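Local coordinates for monoamine oxidase regulatory protein, putative (Archaeoglobus fulgidus, PDB 1Q6W) that is of unproven function but probably acts on acyl thioesters, perhaps as an enoyl-CoA hydratase or dehydratase of the MaoC type, at residues 18-24 with 116-122; 9-14 with 85-91; 71-76 with 135-139. The contacts are given in a common frame with arbitrary orientation. Residues are numbered along the deposited sequence.

Contact 1. Residues 18-24 with 116-122; sequences IQIGEKI and SAEVVEK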
loop_
_atom_site.group_PDB
_atom_site.type_symbol
_atom_site.label_atom_id
_atom_site.label_comp_id
_atom_site.label_asym_id
_atom_site.label_seq_id
_atom_site.Cartn_x
_atom_site.Cartn_y
_atom_site.Cartn_z
ATOM N N ILE A 18 -4.297 -15.807 -19.152
ATOM C CA ILE A 18 -3.305 -15.750 -18.082
ATOM C C ILE A 18 -2.977 -17.148 -17.581
ATOM O O ILE A 18 -3.872 -17.890 -17.154
ATOM C CB ILE A 18 -3.817 -14.926 -16.875
ATOM C CG1 ILE A 18 -4.426 -13.603 -17.342
ATOM C CG2 ILE A 18 -2.672 -14.656 -15.913
ATOM C CD1 ILE A 18 -3.472 -12.711 -18.082
ATOM N N GLN A 19 -1.696 -17.506 -17.630
ATOM C CA GLN A 19 -1.285 -18.822 -17.171
ATOM C C GLN A 19 -0.257 -18.759 -16.054
ATOM O O GLN A 19 0.694 -17.983 -16.094
ATOM C CB GLN A 19 -0.776 -19.668 -18.347
ATOM C CG GLN A 19 0.073 -18.914 -19.337
ATOM C CD GLN A 19 0.253 -19.672 -20.633
ATOM O OE1 GLN A 19 -0.721 -20.063 -21.271
ATOM N NE2 GLN A 19 1.502 -19.878 -21.034
ATOM N N ILE A 20 -0.474 -19.579 -15.036
ATOM C CA ILE A 20 0.420 -19.612 -13.899
ATOM C C ILE A 20 1.872 -19.772 -14.329
ATOM O O ILE A 20 2.188 -20.628 -15.151
ATOM C CB ILE A 20 0.014 -20.752 -12.940
ATOM C CG1 ILE A 20 -1.396 -20.464 -12.409
ATOM C CG2 ILE A 20 1.014 -20.873 -11.801
ATOM C CD1 ILE A 20 -1.882 -21.427 -11.367
ATOM N N GLY A 21 2.750 -18.934 -13.776
ATOM C CA GLY A 21 4.160 -19.013 -14.109
ATOM C C GLY A 21 4.660 -17.815 -14.897
ATOM O O GLY A 21 5.866 -17.553 -14.950
ATOM N N GLU A 22 3.743 -17.090 -15.533
ATOM C CA GLU A 22 4.139 -15.918 -16.299
ATOM C C GLU A 22 4.678 -14.874 -15.325
ATOM O O GLU A 22 4.105 -14.648 -14.254
ATOM C CB GLU A 22 2.950 -15.340 -17.058
ATOM C CG GLU A 22 2.339 -16.286 -18.068
ATOM C CD GLU A 22 1.317 -15.602 -18.966
ATOM O OE1 GLU A 22 1.723 -14.740 -19.775
ATOM O OE2 GLU A 22 0.112 -15.922 -18.863
ATOM N N LYS A 23 5.785 -14.244 -15.694
ATOM C CA LYS A 23 6.393 -13.244 -14.842
ATOM C C LYS A 23 6.565 -11.903 -15.562
ATOM O O LYS A 23 6.873 -11.854 -16.746
ATOM C CB LYS A 23 7.755 -13.753 -14.323
ATOM C CG LYS A 23 8.435 -12.784 -13.362
ATOM C CD LYS A 23 9.749 -13.312 -12.811
ATOM C CE LYS A 23 9.534 -14.400 -11.774
ATOM N NZ LYS A 23 10.821 -14.793 -11.137
ATOM N N ILE A 24 6.355 -10.818 -14.828
ATOM C CA ILE A 24 6.499 -9.472 -15.366
ATOM C C ILE A 24 7.686 -8.800 -14.691
ATOM O O ILE A 24 7.789 -8.799 -13.466
ATOM C CB ILE A 24 5.240 -8.626 -15.107
ATOM C CG1 ILE A 24 4.036 -9.274 -15.785
ATOM C CG2 ILE A 24 5.434 -7.228 -15.649
ATOM C CD1 ILE A 24 2.716 -8.664 -15.389
ATOM N N SER A 116 9.230 -7.487 -9.567
ATOM C CA SER A 116 8.797 -8.493 -10.512
ATOM C C SER A 116 7.516 -9.099 -9.970
ATOM O O SER A 116 7.337 -9.196 -8.750
ATOM C CB SER A 116 9.867 -9.580 -10.667
ATOM O OG SER A 116 10.090 -10.273 -9.450
ATOM N N ALA A 117 6.621 -9.483 -10.872
ATOM C CA ALA A 117 5.382 -10.116 -10.471
ATOM C C ALA A 117 5.241 -11.456 -11.216
ATOM O O ALA A 117 5.559 -11.553 -12.407
ATOM C CB ALA A 117 4.229 -9.215 -10.783
ATOM N N GLU A 118 4.772 -12.483 -10.519
ATOM C CA GLU A 118 4.606 -13.786 -11.144
ATOM C C GLU A 118 3.221 -14.342 -10.846
ATOM O O GLU A 118 2.748 -14.259 -9.717
ATOM C CB GLU A 118 5.677 -14.746 -10.636
ATOM C CG GLU A 118 5.607 -16.115 -11.241
ATOM C CD GLU A 118 6.660 -17.037 -10.681
ATOM O OE1 GLU A 118 6.716 -18.212 -11.120
ATOM O OE2 GLU A 118 7.434 -16.584 -9.802
ATOM N N VAL A 119 2.559 -14.890 -11.861
ATOM C CA VAL A 119 1.238 -15.455 -11.646
ATOM C C VAL A 119 1.397 -16.751 -10.873
ATOM O O VAL A 119 2.100 -17.668 -11.318
ATOM C CB VAL A 119 0.520 -15.765 -12.971
ATOM C CG1 VAL A 119 -0.858 -16.391 -12.681
ATOM C CG2 VAL A 119 0.406 -14.487 -13.810
ATOM N N VAL A 120 0.743 -16.831 -9.718
ATOM C CA VAL A 120 0.846 -18.018 -8.890
ATOM C C VAL A 120 -0.471 -18.735 -8.646
ATOM O O VAL A 120 -0.482 -19.864 -8.179
ATOM C CB VAL A 120 1.481 -17.683 -7.529
ATOM C CG1 VAL A 120 2.882 -17.127 -7.744
ATOM C CG2 VAL A 120 0.587 -16.713 -6.749
ATOM N N GLU A 121 -1.579 -18.096 -8.973
ATOM C CA GLU A 121 -2.874 -18.720 -8.744
ATOM C C GLU A 121 -4.001 -18.152 -9.605
ATOM O O GLU A 121 -3.985 -16.984 -10.014
ATOM C CB GLU A 121 -3.231 -18.589 -7.268
ATOM C CG GLU A 121 -4.582 -19.152 -6.885
ATOM C CD GLU A 121 -4.854 -19.040 -5.391
ATOM O OE1 GLU A 121 -5.969 -19.405 -4.960
ATOM O OE2 GLU A 121 -3.951 -18.591 -4.646
ATOM N N LYS A 122 -4.981 -19.002 -9.880
ATOM C CA LYS A 122 -6.144 -18.622 -10.670
ATOM C C LYS A 122 -7.335 -19.324 -10.075
ATOM O O LYS A 122 -7.290 -20.511 -9.782
ATOM C CB LYS A 122 -5.986 -19.046 -12.126
ATOM C CG LYS A 122 -4.802 -18.419 -12.829
ATOM C CD LYS A 122 -4.790 -18.779 -14.291
ATOM C CE LYS A 122 -6.081 -18.351 -14.964
ATOM N NZ LYS A 122 -6.068 -18.673 -16.415
#
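Five hydrogen bonds pin residues 18-24 along residues 116-122 of strand 112-126. At the regular end, Ile-24 and Ala-117 exchange both backbone bonds, Ile-24 N to Ala-117 O (2.7 Å) and Ala-117 N to Ile-24 O (2.9 Å). Their side chains lie on the sheet face covered by helix 68-84, where Ile-24 meets Val-79. On the other face, Lys-23 and Glu-118, a non-hydrogen-bonded antiparallel pair, both extend with chi1 and chi2 trans; Lys-23 NZ stays 4.1 Å from Glu-118 OE2, just beyond a salt bridge. Just before this pair, a type II turn from Gln-19 to Glu-22 brings the chain onto the strand. Gly-21, at phi 112°, sits where a CB would jam against the preceding carbonyl; its N donates to Val-119 O (2.8 Å), and Val-119 N to Glu-22 O (2.9 Å). Glu-22 (chi1 m, chi2 t) folds its carboxylate back and OE2 accepts from Gln-19 N at 2.7 Å. Val-119 is wedged under the turn, CG2 3.7 Å from Ile-18 CG2 and CG1 4.1 Å from Ile-20 CG1. With chi1 m, chi2 t and chi3 p, Lys-122 carries NZ to Ile-18 O (a very short 2.4 Å); NZ also bonds to Phe-15 O. Backbone pairing, a buried valine and a lysine on main-chain carbonyls hold an irregular entry to a strand that is outermost in this chain's sheet, with little reliance on charge pairing.

Contact 2. Residues 9-14 with 85-91; sequences ARNPIY and SNYDVSS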
loop_
_atom_site.group_PDB
_atom_site.type_symbol
_atom_site.label_atom_id
_atom_site.label_comp_id
_atom_site.label_asym_id
_atom_site.label_seq_id
_atom_site.Cartn_x
_atom_site.Cartn_y
_atom_site.Cartn_z
ATOM N N ALA A 9 -0.433 -0.198 -26.209
ATOM C CA ALA A 9 -1.308 -1.349 -25.818
ATOM C C ALA A 9 -1.708 -2.227 -27.023
ATOM O O ALA A 9 -2.176 -1.720 -28.043
ATOM C CB ALA A 9 -2.550 -0.814 -25.119
ATOM N N ARG A 10 -1.527 -3.540 -26.906
ATOM C CA ARG A 10 -1.861 -4.461 -28.004
ATOM C C ARG A 10 -3.341 -4.882 -27.971
ATOM O O ARG A 10 -4.234 -4.085 -28.287
ATOM C CB ARG A 10 -0.993 -5.731 -27.931
ATOM C CG ARG A 10 0.521 -5.524 -27.764
ATOM C CD ARG A 10 1.207 -6.885 -27.549
ATOM N NE ARG A 10 2.581 -6.823 -27.039
ATOM C CZ ARG A 10 3.642 -6.437 -27.745
ATOM N NH1 ARG A 10 3.504 -6.062 -29.010
ATOM N NH2 ARG A 10 4.849 -6.442 -27.188
ATOM N N ASN A 11 -3.583 -6.143 -27.595
ATOM C CA ASN A 11 -4.936 -6.701 -27.499
ATOM C C ASN A 11 -5.250 -7.045 -26.054
ATOM O O ASN A 11 -4.345 -7.271 -25.257
ATOM C CB ASN A 11 -5.060 -7.963 -28.351
ATOM C CG ASN A 11 -4.968 -7.675 -29.831
ATOM O OD1 ASN A 11 -5.869 -7.071 -30.418
ATOM N ND2 ASN A 11 -3.869 -8.096 -30.445
ATOM N N PRO A 12 -6.543 -7.097 -25.696
ATOM C CA PRO A 12 -6.909 -7.420 -24.312
ATOM C C PRO A 12 -6.570 -8.838 -23.894
ATOM O O PRO A 12 -6.516 -9.742 -24.720
ATOM C CB PRO A 12 -8.417 -7.146 -24.273
ATOM C CG PRO A 12 -8.847 -7.442 -25.678
ATOM C CD PRO A 12 -7.744 -6.815 -26.508
ATOM N N ILE A 13 -6.327 -9.015 -22.603
ATOM C CA ILE A 13 -6.015 -10.326 -22.060
ATOM C C ILE A 13 -7.156 -10.751 -21.164
ATOM O O ILE A 13 -7.541 -10.024 -20.260
ATOM C CB ILE A 13 -4.726 -10.319 -21.212
ATOM C CG1 ILE A 13 -4.714 -9.090 -20.299
ATOM C CG2 ILE A 13 -3.513 -10.394 -22.116
ATOM C CD1 ILE A 13 -3.564 -9.077 -19.315
ATOM N N TYR A 14 -7.698 -11.931 -21.420
ATOM C CA TYR A 14 -8.790 -12.431 -20.602
ATOM C C TYR A 14 -8.280 -13.463 -19.591
ATOM O O TYR A 14 -7.139 -13.914 -19.669
ATOM C CB TYR A 14 -9.874 -13.030 -21.497
ATOM C CG TYR A 14 -10.427 -12.045 -22.498
ATOM C CD1 TYR A 14 -9.821 -11.864 -23.740
ATOM C CD2 TYR A 14 -11.545 -11.272 -22.193
ATOM C CE1 TYR A 14 -10.320 -10.934 -24.654
ATOM C CE2 TYR A 14 -12.046 -10.343 -23.093
ATOM C CZ TYR A 14 -11.432 -10.179 -24.323
ATOM O OH TYR A 14 -11.945 -9.274 -25.224
ATOM N N SER A 85 1.483 -1.023 -21.258
ATOM C CA SER A 85 2.011 -0.758 -22.583
ATOM C C SER A 85 2.073 -1.974 -23.487
ATOM O O SER A 85 2.648 -1.916 -24.565
ATOM C CB SER A 85 3.381 -0.097 -22.477
ATOM O OG SER A 85 4.150 -0.742 -21.497
ATOM N N ASN A 86 1.468 -3.073 -23.060
ATOM C CA ASN A 86 1.463 -4.279 -23.874
ATOM C C ASN A 86 0.092 -4.909 -24.051
ATOM O O ASN A 86 -0.078 -5.780 -24.903
ATOM C CB ASN A 86 2.411 -5.332 -23.306
ATOM C CG ASN A 86 3.852 -5.026 -23.597
ATOM O OD1 ASN A 86 4.470 -4.204 -22.928
ATOM N ND2 ASN A 86 4.401 -5.682 -24.614
ATOM N N TYR A 87 -0.889 -4.485 -23.257
ATOM C CA TYR A 87 -2.228 -5.066 -23.368
ATOM C C TYR A 87 -3.332 -4.058 -23.215
ATOM O O TYR A 87 -3.120 -2.965 -22.682
ATOM C CB TYR A 87 -2.429 -6.132 -22.305
ATOM C CG TYR A 87 -1.438 -7.255 -22.364
ATOM C CD1 TYR A 87 -1.524 -8.230 -23.355
ATOM C CD2 TYR A 87 -0.416 -7.353 -21.418
ATOM C CE1 TYR A 87 -0.618 -9.285 -23.403
ATOM C CE2 TYR A 87 0.500 -8.404 -21.458
ATOM C CZ TYR A 87 0.390 -9.367 -22.453
ATOM O OH TYR A 87 1.279 -10.407 -22.500
ATOM N N ASP A 88 -4.511 -4.431 -23.690
ATOM C CA ASP A 88 -5.680 -3.584 -23.555
ATOM C C ASP A 88 -6.219 -4.034 -22.209
ATOM O O ASP A 88 -6.751 -5.132 -22.078
ATOM C CB ASP A 88 -6.695 -3.867 -24.668
ATOM C CG ASP A 88 -7.993 -3.101 -24.485
ATOM O OD1 ASP A 88 -8.827 -3.118 -25.413
ATOM O OD2 ASP A 88 -8.186 -2.488 -23.414
ATOM N N VAL A 89 -6.068 -3.191 -21.206
ATOM C CA VAL A 89 -6.500 -3.549 -19.867
ATOM C C VAL A 89 -7.992 -3.367 -19.566
ATOM O O VAL A 89 -8.383 -3.315 -18.405
ATOM C CB VAL A 89 -5.659 -2.783 -18.816
ATOM C CG1 VAL A 89 -4.188 -3.073 -19.062
ATOM C CG2 VAL A 89 -5.944 -1.250 -18.896
ATOM N N SER A 90 -8.826 -3.285 -20.597
ATOM C CA SER A 90 -10.264 -3.136 -20.364
ATOM C C SER A 90 -10.818 -4.384 -19.682
ATOM O O SER A 90 -11.882 -4.344 -19.069
ATOM C CB SER A 90 -11.023 -2.888 -21.673
ATOM O OG SER A 90 -10.687 -3.842 -22.649
ATOM N N SER A 91 -10.088 -5.492 -19.778
ATOM C CA SER A 91 -10.513 -6.749 -19.156
ATOM C C SER A 91 -10.130 -6.817 -17.677
ATOM O O SER A 91 -10.592 -7.698 -16.950
ATOM C CB SER A 91 -9.901 -7.927 -19.891
ATOM O OG SER A 91 -8.507 -7.743 -20.018
#
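The N-terminal arm of a hot dog subunit, residues 9-14, lies here across the loop that carries the chain from the long helix 68-84 into strand 92-103. Neither partner is a regular helix or strand, and the hydrogen bonds are few. Near the start of the modelled chain, Arg-10 N makes a weak bond to Asn-86 O at 3.3 Å, while Ala-9 CB rests 3.3 Å from Tyr-87 O. Further on, Asp-88 N gives a weak bond to Asn-11 O (3.2 Å), and Pro-12 CA approaches Asp-88 O at 3.2 Å in a CA-H...O contact. The Pro-12 ring also packs against Asp-88, CD to CB 3.6 Å. Asn-11 O comes to the edge of the Tyr-87 ring, and Ile-13 packs on Ile-18 further along the chain.

In the hot dog fold a curved antiparallel sheet wraps around that long helix, and Ser-85 is where the chain leaves helical geometry; its OG turns back to Gln-81 O. The loop is then shaped by an Asx turn: Asp-88 OD2 accepts from Ser-90 N at 3.0 Å and from Ser-90 OG at 2.9 Å. Beyond it Val-89 points away from the arm, packing on Ile-83 and Leu-84 of the helix and on Pro-48 of the second subunit. Ser-91, whose backbone pairs with Arg-156, directs its CB toward the arm, and with chi1 near +51° its OG donates to Ile-13 O in a very short bond of 2.5 Å.

Contact 3. Residues 71-76 with 135-139; sequences VLSIAL and KLEVK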
loop_
_atom_site.group_PDB
_atom_site.type_symbol
_atom_site.label_atom_id
_atom_site.label_comp_id
_atom_site.label_asym_id
_atom_site.label_seq_id
_atom_site.Cartn_x
_atom_site.Cartn_y
_atom_site.Cartn_z
ATOM N N VAL A 71 7.545 1.929 -1.144
ATOM C CA VAL A 71 8.191 0.889 -1.927
ATOM C C VAL A 71 7.156 -0.023 -2.587
ATOM O O VAL A 71 7.309 -0.437 -3.745
ATOM C CB VAL A 71 9.138 0.034 -1.059
ATOM C CG1 VAL A 71 9.864 -0.961 -1.939
ATOM C CG2 VAL A 71 10.152 0.933 -0.341
ATOM N N LEU A 72 6.096 -0.332 -1.849
ATOM C CA LEU A 72 5.055 -1.191 -2.374
ATOM C C LEU A 72 4.360 -0.504 -3.551
ATOM O O LEU A 72 4.163 -1.100 -4.599
ATOM C CB LEU A 72 4.051 -1.528 -1.265
ATOM C CG LEU A 72 2.910 -2.490 -1.636
ATOM C CD1 LEU A 72 3.476 -3.765 -2.270
ATOM C CD2 LEU A 72 2.076 -2.812 -0.394
ATOM N N SER A 73 4.010 0.762 -3.374
ATOM C CA SER A 73 3.352 1.538 -4.416
ATOM C C SER A 73 4.216 1.660 -5.674
ATOM O O SER A 73 3.734 1.443 -6.791
ATOM C CB SER A 73 3.014 2.935 -3.905
ATOM O OG SER A 73 1.999 2.876 -2.924
ATOM N N ILE A 74 5.486 2.020 -5.504
ATOM C CA ILE A 74 6.352 2.127 -6.655
ATOM C C ILE A 74 6.485 0.779 -7.350
ATOM O O ILE A 74 6.473 0.699 -8.568
ATOM C CB ILE A 74 7.738 2.668 -6.276
ATOM C CG1 ILE A 74 7.619 4.152 -5.840
ATOM C CG2 ILE A 74 8.680 2.539 -7.478
ATOM C CD1 ILE A 74 8.951 4.834 -5.534
ATOM N N ALA A 75 6.574 -0.293 -6.566
ATOM C CA ALA A 75 6.696 -1.648 -7.113
ATOM C C ALA A 75 5.492 -2.009 -7.975
ATOM O O ALA A 75 5.643 -2.309 -9.157
ATOM C CB ALA A 75 6.844 -2.647 -5.988
ATOM N N LEU A 76 4.297 -1.991 -7.380
ATOM C CA LEU A 76 3.096 -2.308 -8.134
ATOM C C LEU A 76 3.021 -1.424 -9.380
ATOM O O LEU A 76 2.609 -1.858 -10.452
ATOM C CB LEU A 76 1.877 -2.085 -7.268
ATOM C CG LEU A 76 1.752 -3.081 -6.107
ATOM C CD1 LEU A 76 0.611 -2.681 -5.166
ATOM C CD2 LEU A 76 1.534 -4.507 -6.672
ATOM N N LYS A 135 2.514 -13.002 -7.305
ATOM C CA LYS A 135 3.500 -12.960 -6.245
ATOM C C LYS A 135 4.411 -11.797 -6.612
ATOM O O LYS A 135 4.998 -11.780 -7.691
ATOM C CB LYS A 135 4.309 -14.255 -6.190
ATOM C CG LYS A 135 5.248 -14.325 -5.006
ATOM C CD LYS A 135 6.043 -15.626 -5.010
ATOM C CE LYS A 135 6.804 -15.831 -3.697
ATOM N NZ LYS A 135 7.779 -14.737 -3.408
ATOM N N LEU A 136 4.510 -10.811 -5.729
ATOM C CA LEU A 136 5.348 -9.660 -5.983
ATOM C C LEU A 136 6.678 -9.773 -5.255
ATOM O O LEU A 136 6.731 -10.150 -4.079
ATOM C CB LEU A 136 4.631 -8.387 -5.538
ATOM C CG LEU A 136 5.398 -7.079 -5.718
ATOM C CD1 LEU A 136 5.682 -6.854 -7.190
ATOM C CD2 LEU A 136 4.583 -5.931 -5.176
ATOM N N GLU A 137 7.755 -9.441 -5.957
ATOM C CA GLU A 137 9.089 -9.474 -5.377
ATOM C C GLU A 137 9.835 -8.208 -5.737
ATOM O O GLU A 137 9.880 -7.814 -6.898
ATOM C CB GLU A 137 9.863 -10.684 -5.882
ATOM C CG GLU A 137 9.843 -11.845 -4.929
ATOM C CD GLU A 137 10.571 -13.052 -5.467
ATOM O OE1 GLU A 137 11.681 -12.890 -6.032
ATOM O OE2 GLU A 137 10.033 -14.171 -5.317
ATOM N N VAL A 138 10.407 -7.564 -4.730
ATOM C CA VAL A 138 11.157 -6.335 -4.933
ATOM C C VAL A 138 12.599 -6.541 -4.454
ATOM O O VAL A 138 12.817 -6.931 -3.305
ATOM C CB VAL A 138 10.512 -5.173 -4.149
ATOM C CG1 VAL A 138 11.177 -3.859 -4.523
ATOM C CG2 VAL A 138 9.048 -5.106 -4.437
ATOM N N LYS A 139 13.570 -6.293 -5.335
ATOM C CA LYS A 139 14.987 -6.467 -4.991
ATOM C C LYS A 139 15.766 -5.175 -5.192
ATOM O O LYS A 139 15.396 -4.367 -6.043
ATOM C CB LYS A 139 15.635 -7.564 -5.854
ATOM C CG LYS A 139 15.080 -8.970 -5.633
ATOM C CD LYS A 139 15.745 -9.956 -6.583
ATOM C CE LYS A 139 15.192 -11.373 -6.441
ATOM N NZ LYS A 139 15.706 -12.256 -7.525
#
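Follow residues 135-139, the last part of strand 129-139, and the residues that meet helix 71-76 are quickly told apart. Lys-135 is out of the helix's reach; its NZ instead makes a salt bridge to Glu-137 OE2 at 3.0 Å. Leu-136 points toward the helix, and its CD2 makes three of the five contacts: it lies 3.7 Å from Leu-76 CD2, 3.8 Å from Leu-72 CD1 and 4.1 Å from Ala-75 CB. Glu-137 points away again. Val-138 returns to the helix side, with CG2 3.6 Å from Ala-75 CB and CG1 4.1 Å from Val-71 CG1. Lys-139 takes no part. No hydrogen bond crosses between the segments, so purely apolar contacts join them. The small Ala-75 touches both strand residues, and its CA comes within 6.8 Å of that of Val-138, while the segment axes pass 9.4 Å apart at 111°, helix steeply across strand. Leu-72 and Leu-76 pack at the same time on Met-69 of the second subunit, and Ile-74 on its Leu-42. A long helix laid against the concave face of an antiparallel sheet is the signature of the hot dog fold, the helix being the sausage and the sheet the bun.

Contacts 1 and 3 both involve the same sheet, with centres about 14 Å apart, and strand 112-126 pairs with strand 129-139 between them: Ser-116 N lies 2.8 Å from Glu-137 O, and Glu-118 O 2.7 Å from Lys-135 N, both probable hydrogen bonds. Contact 2 sits further out, its centre about 16 Å from that of contact 1, which it meets through Ile-13 CD1 and Ile-18 CD1 at 3.8 Å. From contact 3 it is separated by about 11 Å between nearest atoms, yet helix 68-84, which contains residues 71-76, leads into the loop 85-91, and both contacts touch the second subunit. Contact 3 lies near the chain's centre; contact 2 is at the surface.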